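Local coordinates for protein probable acetolactate synthase isozyme III (Small subunit) (Nitrosomonas europaea ATCC 19718, PDB 2PC6) that is probably the small, regulatory-type subunit of a two-component enzyme, built from two ACT-like domains and paired with a second copy of itself, at residues 6-11 / 45-50; 28-33 / 60-65; 91-96 / 122-127. One frame throughout, in Å; residues are numbered along the deposited sequence.

In the fold
The three contacts show how one ferredoxin-like plan is used twice along a chain. Contacts 1 and 2 belong to the N-terminal ACT domain, their centres about 14 Å apart. Contact 1 pairs the two inner strands of the sheet, 3-12 and 45-54, and contact 2 joins the loop after helix 17-28 to helix 56-68, so their segments alternate along the chain. Contact 3 follows later and repeats the inner-strand pairing in the second domain, its centre about 29 Å from that of contact 1 and 34 Å from that of contact 2. Glu147 ties the domains together across the dimer: it pairs with Lys92 of its own chain and Arg47 of the other.

Contact 1: residues 6-11 / 45-50; sequences IISLLM and LSRMTL
Ser8 OG is gripped by two nitrogens of a single side chain, that of Arg47. The guanidinium meets it side-on, with NE and NH2 of Arg47 lying 3.1 and 3.0 Å from Ser8 OG. This oxygen sits at the edge of the group, only 10° out of its plane, and because it is shared, neither bond is straight. A bend at chi2 (83°) turns Arg47 CD back over the partner strand, within 3.8 Å of Leu9 O. The third nitrogen, NH1, forms a salt bridge with Glu147 of the second subunit, so one buried arginine serves both the sheet and the dimer.

The backbones beneath are antiparallel, with Ile7 facing Leu50, Leu9 facing Met48 and Met11 facing Ser46 as hydrogen-bonded pairs. Each pair contributes two N-H...O bonds, among them Ser46 N to Met11 O at 2.6 Å. These are the first and third strands of the ACT domain, the inner pair of its 2-3-1-4 sheet.

On the face that carries Leu9, Met11 and Met48 the packing is largely apolar and lies under helix 17-28. Leu9 and Met48, the latter a selenomethionine, run side by side, CD1 of Leu9 reaching CB of Met48 at 3.6 Å. With chi1 at 50°, Leu9 CG sits in the crowded position between backbone N and carbonyl carbon, 4.0 Å from Met48 CB. The side chains of Met48 and Met11, also a selenomethionine, cross obliquely, and SE of Met11 touches CE of Met48 at 3.6 Å. Leu18 and Val21 of the helix close over Met48, while Ala17 meets Met11.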
loop_
_atom_site.group_PDB
_atom_site.type_symbol
_atom_site.label_atom_id
_atom_site.label_comp_id
_atom_site.label_asym_id
_atom_site.label_seq_id
_atom_site.Cartn_x
_atom_site.Cartn_y
_atom_site.Cartn_z
ATOM N N ILE A 6 6.141 -13.260 -1.482
ATOM C CA ILE A 6 5.522 -12.045 -1.982
ATOM C C ILE A 6 4.877 -12.547 -3.229
ATOM O O ILE A 6 5.567 -12.866 -4.181
ATOM C CB ILE A 6 6.578 -10.978 -2.346
ATOM C CG1 ILE A 6 7.433 -10.586 -1.117
ATOM C CG2 ILE A 6 5.922 -9.759 -2.975
ATOM C CD1 ILE A 6 8.714 -9.849 -1.438
ATOM N N ILE A 7 3.564 -12.724 -3.176
ATOM C CA ILE A 7 2.733 -13.017 -4.337
ATOM C C ILE A 7 2.248 -11.717 -5.039
ATOM O O ILE A 7 1.756 -10.757 -4.405
ATOM C CB ILE A 7 1.560 -13.922 -3.958
ATOM C CG1 ILE A 7 2.044 -15.366 -3.849
ATOM C CG2 ILE A 7 0.536 -13.906 -5.016
ATOM C CD1 ILE A 7 2.198 -15.875 -2.466
ATOM N N SER A 8 2.419 -11.726 -6.358
ATOM C CA SER A 8 2.071 -10.644 -7.241
ATOM C C SER A 8 0.999 -11.126 -8.203
ATOM O O SER A 8 1.141 -12.184 -8.833
ATOM C CB SER A 8 3.293 -10.325 -8.070
ATOM O OG SER A 8 3.517 -8.936 -8.105
ATOM N N LEU A 9 -0.073 -10.364 -8.356
ATOM C CA LEU A 9 -1.088 -10.804 -9.288
ATOM C C LEU A 9 -1.815 -9.675 -10.002
ATOM O O LEU A 9 -1.876 -8.538 -9.516
ATOM C CB LEU A 9 -2.034 -11.830 -8.649
ATOM C CG LEU A 9 -2.703 -11.570 -7.306
ATOM C CD1 LEU A 9 -3.993 -10.860 -7.606
ATOM C CD2 LEU A 9 -3.032 -12.871 -6.590
ATOM N N LEU A 10 -2.267 -10.013 -11.206
ATOM C CA LEU A 10 -3.091 -9.174 -12.010
ATOM C C LEU A 10 -4.550 -9.599 -11.839
ATOM O O LEU A 10 -4.900 -10.781 -11.930
ATOM C CB LEU A 10 -2.681 -9.275 -13.481
ATOM C CG LEU A 10 -1.564 -8.392 -14.072
ATOM C CD1 LEU A 10 -1.454 -8.636 -15.551
ATOM C CD2 LEU A 10 -1.700 -6.874 -13.796
HETATM N N MSE A 11 -5.416 -8.638 -11.585
HETATM C CA MSE A 11 -6.815 -8.985 -11.542
HETATM C C MSE A 11 -7.762 -7.956 -12.061
HETATM O O MSE A 11 -7.456 -6.766 -12.082
HETATM C CB MSE A 11 -7.231 -9.413 -10.151
HETATM C CG MSE A 11 -6.655 -8.631 -9.022
HETATM SE SE MSE A 11 -8.036 -8.850 -7.701
HETATM C CE MSE A 11 -8.848 -6.927 -7.611
ATOM N N LEU A 45 -7.589 -3.718 -15.186
ATOM C CA LEU A 45 -6.743 -4.621 -14.400
ATOM C C LEU A 45 -6.005 -3.921 -13.269
ATOM O O LEU A 45 -5.376 -2.860 -13.457
ATOM C CB LEU A 45 -5.726 -5.335 -15.296
ATOM C CG LEU A 45 -6.285 -6.333 -16.316
ATOM C CD1 LEU A 45 -5.218 -6.659 -17.348
ATOM C CD2 LEU A 45 -6.807 -7.614 -15.642
ATOM N N SER A 46 -6.067 -4.541 -12.100
ATOM C CA SER A 46 -5.335 -4.056 -10.938
ATOM C C SER A 46 -4.200 -4.991 -10.611
ATOM O O SER A 46 -4.220 -6.150 -10.993
ATOM C CB SER A 46 -6.288 -3.932 -9.744
ATOM O OG SER A 46 -7.181 -2.828 -9.914
ATOM N N ARG A 47 -3.205 -4.479 -9.899
ATOM C CA ARG A 47 -2.005 -5.244 -9.555
ATOM C C ARG A 47 -2.008 -5.423 -8.057
ATOM O O ARG A 47 -2.086 -4.476 -7.284
ATOM C CB ARG A 47 -0.736 -4.504 -10.021
ATOM C CG ARG A 47 0.624 -5.067 -9.534
ATOM C CD ARG A 47 1.052 -6.208 -10.419
ATOM N NE ARG A 47 2.351 -6.812 -10.083
ATOM C CZ ARG A 47 3.424 -6.784 -10.876
ATOM N NH1 ARG A 47 3.396 -6.149 -12.039
ATOM N NH2 ARG A 47 4.536 -7.391 -10.511
HETATM N N MSE A 48 -1.961 -6.658 -7.631
HETATM C CA MSE A 48 -1.982 -6.888 -6.220
HETATM C C MSE A 48 -0.668 -7.464 -5.817
HETATM O O MSE A 48 -0.134 -8.356 -6.483
HETATM C CB MSE A 48 -3.090 -7.847 -5.850
HETATM C CG MSE A 48 -3.155 -8.150 -4.370
HETATM SE SE MSE A 48 -4.725 -9.303 -3.953
HETATM C CE MSE A 48 -6.192 -8.135 -4.678
ATOM N N THR A 49 -0.165 -6.952 -4.707
ATOM C CA THR A 49 0.978 -7.533 -4.077
ATOM C C THR A 49 0.539 -7.981 -2.698
ATOM O O THR A 49 0.139 -7.171 -1.871
ATOM C CB THR A 49 2.138 -6.529 -3.959
ATOM O OG1 THR A 49 2.405 -5.967 -5.252
ATOM C CG2 THR A 49 3.344 -7.227 -3.459
ATOM N N LEU A 50 0.657 -9.269 -2.467
ATOM C CA LEU A 50 0.258 -9.848 -1.247
ATOM C C LEU A 50 1.437 -10.601 -0.582
ATOM O O LEU A 50 2.199 -11.317 -1.255
ATOM C CB LEU A 50 -0.841 -10.823 -1.604
ATOM C CG LEU A 50 -1.590 -11.531 -0.517
ATOM C CD1 LEU A 50 -2.809 -12.052 -1.201
ATOM C CD2 LEU A 50 -0.735 -12.681 0.032
#

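Contact 2: residues 28-33 / 60-65; sequences RGYNIE and EQITKQ
Tyr30 and Ile62 form an aromatic-aliphatic contact at the surface of the ACT domain, where the loop leaving helix 17-28 leans against helix 56-68. Ile62 sets CG1 over the middle of one face of the ring: this atom is 3.6 Å from the Tyr30 ring centroid and 5° off the ring normal, a CH-pi contact. CD1 of the same branch continues toward the root of the ring, 3.7 Å from Tyr30 CG, the two side chains sliding past each other in opposite directions. Arg28 CB lies against the other face, offset toward the rim, so the ring lies between Arg28 and Ile62.

The phenol oxygen supplies the one polar bond of the contact. Tyr30 OH donates to Gln65 OE1 at 3.1 Å, lying in the plane of that carbonyl, while the amide and ring planes are 54° apart. A chi2 of 168° sends Gln65 CD outward in an extended chain. Beside it, NH1 of Arg28 merely packs obliquely against Gln65 NE2 at 3.6 Å.

Gly29 gives the loop its turn: with positive phi, it ends helix 17-28 in a Schellman motif just before Tyr30. Phe25 of that helix touches both Tyr30 and Ile62, and Leu24 touches Gln65. Further along, the loop runs toward strand 45-54, where Asn31 hydrogen-bonds to Thr52 and Asn53, and the backbone of Glu33 hydrogen-bonds with that of Val51.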
loop_
_atom_site.group_PDB
_atom_site.type_symbol
_atom_site.label_atom_id
_atom_site.label_comp_id
_atom_site.label_asym_id
_atom_site.label_seq_id
_atom_site.Cartn_x
_atom_site.Cartn_y
_atom_site.Cartn_z
ATOM N N ARG A 28 -9.784 -20.769 4.830
ATOM C CA ARG A 28 -8.843 -21.835 5.169
ATOM C C ARG A 28 -7.746 -21.363 6.132
ATOM O O ARG A 28 -6.798 -22.105 6.455
ATOM C CB ARG A 28 -8.259 -22.458 3.903
ATOM C CG ARG A 28 -9.056 -23.682 3.433
ATOM C CD ARG A 28 -8.247 -24.553 2.482
ATOM N NE ARG A 28 -8.901 -25.807 2.094
ATOM C CZ ARG A 28 -9.773 -25.918 1.086
ATOM N NH1 ARG A 28 -10.126 -24.824 0.389
ATOM N NH2 ARG A 28 -10.302 -27.120 0.780
ATOM N N GLY A 29 -7.885 -20.117 6.590
ATOM C CA GLY A 29 -7.106 -19.633 7.702
ATOM C C GLY A 29 -5.693 -19.311 7.291
ATOM O O GLY A 29 -4.804 -19.227 8.156
ATOM N N TYR A 30 -5.497 -19.122 5.984
ATOM C CA TYR A 30 -4.226 -18.668 5.421
ATOM C C TYR A 30 -3.905 -17.275 5.907
ATOM O O TYR A 30 -4.808 -16.442 6.091
ATOM C CB TYR A 30 -4.272 -18.666 3.904
ATOM C CG TYR A 30 -4.538 -20.014 3.278
ATOM C CD1 TYR A 30 -3.890 -21.161 3.754
ATOM C CD2 TYR A 30 -5.416 -20.150 2.198
ATOM C CE1 TYR A 30 -4.106 -22.401 3.189
ATOM C CE2 TYR A 30 -5.632 -21.410 1.602
ATOM C CZ TYR A 30 -4.970 -22.533 2.112
ATOM O OH TYR A 30 -5.142 -23.802 1.562
ATOM N N ASN A 31 -2.621 -17.040 6.121
ATOM C CA ASN A 31 -2.142 -15.784 6.648
ATOM C C ASN A 31 -2.032 -14.791 5.506
ATOM O O ASN A 31 -1.598 -15.122 4.408
ATOM C CB ASN A 31 -0.812 -15.997 7.453
ATOM C CG ASN A 31 0.234 -14.897 7.223
ATOM O OD1 ASN A 31 0.693 -14.689 6.098
ATOM N ND2 ASN A 31 0.665 -14.219 8.307
ATOM N N ILE A 32 -2.471 -13.578 5.771
ATOM C CA ILE A 32 -2.172 -12.458 4.917
ATOM C C ILE A 32 -1.396 -11.494 5.789
ATOM O O ILE A 32 -1.924 -10.931 6.739
ATOM C CB ILE A 32 -3.458 -11.760 4.376
ATOM C CG1 ILE A 32 -4.168 -12.680 3.395
ATOM C CG2 ILE A 32 -3.089 -10.453 3.670
ATOM C CD1 ILE A 32 -5.370 -12.082 2.716
ATOM N N GLU A 33 -0.129 -11.309 5.505
ATOM C CA GLU A 33 0.596 -10.420 6.378
ATOM C C GLU A 33 0.205 -8.999 6.022
ATOM O O GLU A 33 -0.131 -8.196 6.897
ATOM C CB GLU A 33 2.091 -10.618 6.280
ATOM C CG GLU A 33 2.752 -10.168 7.547
ATOM C CD GLU A 33 4.245 -10.063 7.423
ATOM O OE1 GLU A 33 4.794 -10.352 6.332
ATOM O OE2 GLU A 33 4.886 -9.683 8.429
ATOM N N GLU A 60 2.258 -22.976 -2.424
ATOM C CA GLU A 60 1.877 -23.622 -3.679
ATOM C C GLU A 60 0.355 -23.946 -3.758
ATOM O O GLU A 60 -0.245 -23.831 -4.824
ATOM C CB GLU A 60 2.777 -24.846 -3.969
ATOM N N GLN A 61 -0.275 -24.287 -2.637
ATOM C CA GLN A 61 -1.723 -24.577 -2.653
ATOM C C GLN A 61 -2.604 -23.323 -2.716
ATOM O O GLN A 61 -3.660 -23.303 -3.361
ATOM C CB GLN A 61 -2.124 -25.469 -1.476
ATOM C CG GLN A 61 -3.572 -25.973 -1.526
ATOM C CD GLN A 61 -3.938 -26.890 -2.765
ATOM O OE1 GLN A 61 -3.254 -27.882 -3.068
ATOM N NE2 GLN A 61 -5.048 -26.559 -3.439
ATOM N N ILE A 62 -2.153 -22.271 -2.055
ATOM C CA ILE A 62 -2.790 -20.958 -2.148
ATOM C C ILE A 62 -2.705 -20.457 -3.596
ATOM O O ILE A 62 -3.677 -19.932 -4.162
ATOM C CB ILE A 62 -2.073 -19.968 -1.185
ATOM C CG1 ILE A 62 -2.198 -20.475 0.264
ATOM C CG2 ILE A 62 -2.553 -18.524 -1.406
ATOM C CD1 ILE A 62 -1.502 -19.595 1.291
ATOM N N THR A 63 -1.524 -20.650 -4.173
ATOM C CA THR A 63 -1.205 -20.274 -5.533
ATOM C C THR A 63 -2.031 -21.084 -6.511
ATOM O O THR A 63 -2.556 -20.552 -7.486
ATOM C CB THR A 63 0.305 -20.459 -5.756
ATOM O OG1 THR A 63 0.969 -19.265 -5.328
ATOM C CG2 THR A 63 0.637 -20.710 -7.179
ATOM N N LYS A 64 -2.171 -22.371 -6.235
ATOM C CA LYS A 64 -3.032 -23.191 -7.051
ATOM C C LYS A 64 -4.462 -22.627 -6.955
ATOM O O LYS A 64 -5.056 -22.277 -7.987
ATOM C CB LYS A 64 -2.934 -24.680 -6.668
ATOM N N GLN A 65 -4.991 -22.481 -5.737
ATOM C CA GLN A 65 -6.364 -21.978 -5.600
ATOM C C GLN A 65 -6.550 -20.586 -6.206
ATOM O O GLN A 65 -7.602 -20.310 -6.778
ATOM C CB GLN A 65 -6.845 -21.946 -4.156
ATOM C CG GLN A 65 -7.240 -23.265 -3.537
ATOM C CD GLN A 65 -7.401 -23.091 -2.019
ATOM O OE1 GLN A 65 -6.569 -23.551 -1.218
ATOM N NE2 GLN A 65 -8.435 -22.346 -1.627
#

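Contact 3: residues 91-96 / 122-127; sequences VKVRAV and YTIELT
Val93 and Tyr122 begin the pairing of two inner strands in the second ACT-like domain, whose sheet repeats the 2-3-1-4 order of a ferredoxin-like fold. Backbone bonds come first: Val93 with Tyr122 and Val91 with Ile124 are antiparallel hydrogen-bonded pairs, with two bonds each. The shortest runs from Ile124 N to Val91 O at 2.8 Å, its donor tilted 33° from the carbonyl plane. Between these pairs, Lys92 and Thr123 approach to 4.2 Å from CA to CA.

The face of Lys92 and Thr123 has these two side chains crossing, Lys92 CB lying 3.7 Å from Thr123 OG1. The lysine NZ goes elsewhere, to a salt bridge with Glu147 of its own chain, and to the backbone oxygens of Ser157 and Gly159 of the second subunit.

Apolar contacts fill the opposite face, covered by helices 98-109 and 130-139; Met103 meets Val93 and Tyr122, and Phe136 meets Val91 and Ile124. Val93 CG2 reaches Ile124 CD1 at 4.0 Å and also approaches the Tyr122 ring at its edge. Just past the strand end, Ala95 CB packs obliquely against that ring, 3.7 Å from Tyr122 CD2.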
loop_
_atom_site.group_PDB
_atom_site.type_symbol
_atom_site.label_atom_id
_atom_site.label_comp_id
_atom_site.label_asym_id
_atom_site.label_seq_id
_atom_site.Cartn_x
_atom_site.Cartn_y
_atom_site.Cartn_z
ATOM N N VAL A 91 4.464 7.247 10.316
ATOM C CA VAL A 91 4.574 7.017 11.745
ATOM C C VAL A 91 4.334 8.327 12.471
ATOM O O VAL A 91 5.133 9.286 12.326
ATOM C CB VAL A 91 6.006 6.606 12.091
ATOM C CG1 VAL A 91 6.071 6.178 13.505
ATOM C CG2 VAL A 91 6.418 5.494 11.212
ATOM N N LYS A 92 3.269 8.390 13.266
ATOM C CA LYS A 92 3.032 9.608 14.057
ATOM C C LYS A 92 3.577 9.392 15.459
ATOM O O LYS A 92 3.205 8.434 16.110
ATOM C CB LYS A 92 1.542 9.975 14.068
ATOM C CG LYS A 92 1.154 11.043 15.053
ATOM C CD LYS A 92 -0.385 11.236 15.123
ATOM C CE LYS A 92 -0.918 11.633 13.748
ATOM N NZ LYS A 92 -2.401 11.710 13.717
ATOM N N VAL A 93 4.462 10.280 15.900
ATOM C CA VAL A 93 5.228 10.101 17.116
ATOM C C VAL A 93 5.083 11.312 18.001
ATOM O O VAL A 93 4.989 12.446 17.523
ATOM C CB VAL A 93 6.769 9.924 16.843
ATOM C CG1 VAL A 93 7.066 8.594 16.210
ATOM C CG2 VAL A 93 7.330 11.110 15.975
ATOM N N ARG A 94 5.060 11.045 19.297
ATOM C CA ARG A 94 5.040 12.027 20.322
ATOM C C ARG A 94 6.444 12.601 20.343
ATOM O O ARG A 94 7.421 11.857 20.366
ATOM C CB ARG A 94 4.694 11.304 21.633
ATOM C CG ARG A 94 4.847 12.084 22.950
ATOM C CD ARG A 94 3.957 13.322 23.041
ATOM N NE ARG A 94 2.516 13.092 23.005
ATOM C CZ ARG A 94 1.695 13.669 22.134
ATOM N NH1 ARG A 94 2.192 14.471 21.198
ATOM N NH2 ARG A 94 0.389 13.440 22.172
ATOM N N ALA A 95 6.566 13.921 20.303
ATOM C CA ALA A 95 7.875 14.508 20.225
ATOM C C ALA A 95 7.904 15.791 21.024
ATOM O O ALA A 95 7.598 16.848 20.492
ATOM C CB ALA A 95 8.312 14.737 18.737
ATOM N N VAL A 96 8.287 15.670 22.295
ATOM C CA VAL A 96 8.417 16.799 23.199
ATOM C C VAL A 96 9.786 16.784 23.911
ATOM O O VAL A 96 10.349 15.706 24.189
ATOM C CB VAL A 96 7.210 16.882 24.218
ATOM C CG1 VAL A 96 5.947 16.198 23.655
ATOM C CG2 VAL A 96 7.557 16.283 25.579
ATOM N N TYR A 122 5.297 14.743 15.597
ATOM C CA TYR A 122 5.735 14.706 14.213
ATOM C C TYR A 122 5.022 13.570 13.514
ATOM O O TYR A 122 4.806 12.496 14.128
ATOM C CB TYR A 122 7.209 14.374 14.133
ATOM C CG TYR A 122 8.207 15.415 14.589
ATOM C CD1 TYR A 122 8.019 16.766 14.339
ATOM C CD2 TYR A 122 9.391 15.016 15.200
ATOM C CE1 TYR A 122 8.968 17.673 14.695
ATOM C CE2 TYR A 122 10.330 15.907 15.567
ATOM C CZ TYR A 122 10.115 17.236 15.320
ATOM O OH TYR A 122 11.072 18.129 15.685
ATOM N N THR A 123 4.699 13.758 12.233
ATOM C CA THR A 123 4.374 12.613 11.429
ATOM C C THR A 123 5.482 12.409 10.441
ATOM O O THR A 123 5.772 13.310 9.657
ATOM C CB THR A 123 3.050 12.737 10.749
ATOM O OG1 THR A 123 2.062 12.775 11.760
ATOM C CG2 THR A 123 2.758 11.490 9.921
ATOM N N ILE A 124 6.117 11.236 10.502
ATOM C CA ILE A 124 7.300 10.919 9.663
ATOM C C ILE A 124 6.973 9.983 8.510
ATOM O O ILE A 124 6.318 8.974 8.705
ATOM C CB ILE A 124 8.424 10.298 10.530
ATOM C CG1 ILE A 124 8.776 11.268 11.680
ATOM C CG2 ILE A 124 9.659 10.022 9.689
ATOM C CD1 ILE A 124 9.667 10.698 12.789
ATOM N N GLU A 125 7.440 10.318 7.309
ATOM C CA GLU A 125 7.217 9.491 6.143
ATOM C C GLU A 125 8.488 8.716 5.801
ATOM O O GLU A 125 9.549 9.313 5.630
ATOM C CB GLU A 125 6.850 10.394 5.003
ATOM C CG GLU A 125 6.551 9.692 3.707
ATOM C CD GLU A 125 6.931 10.563 2.512
ATOM O OE1 GLU A 125 6.327 11.653 2.240
ATOM O OE2 GLU A 125 7.885 10.146 1.826
ATOM N N LEU A 126 8.368 7.391 5.696
ATOM C CA LEU A 126 9.508 6.521 5.400
ATOM C C LEU A 126 9.211 5.626 4.222
ATOM O O LEU A 126 8.111 5.099 4.129
ATOM C CB LEU A 126 9.685 5.553 6.545
ATOM C CG LEU A 126 10.843 5.760 7.494
ATOM C CD1 LEU A 126 10.283 6.327 8.875
ATOM C CD2 LEU A 126 11.528 4.385 7.703
ATOM N N THR A 127 10.206 5.421 3.354
ATOM C CA THR A 127 10.101 4.466 2.286
ATOM C C THR A 127 11.393 3.659 2.259
ATOM O O THR A 127 12.459 4.184 2.566
ATOM C CB THR A 127 9.890 5.162 0.967
ATOM O OG1 THR A 127 8.740 5.998 1.069
ATOM C CG2 THR A 127 9.533 4.156 -0.088
#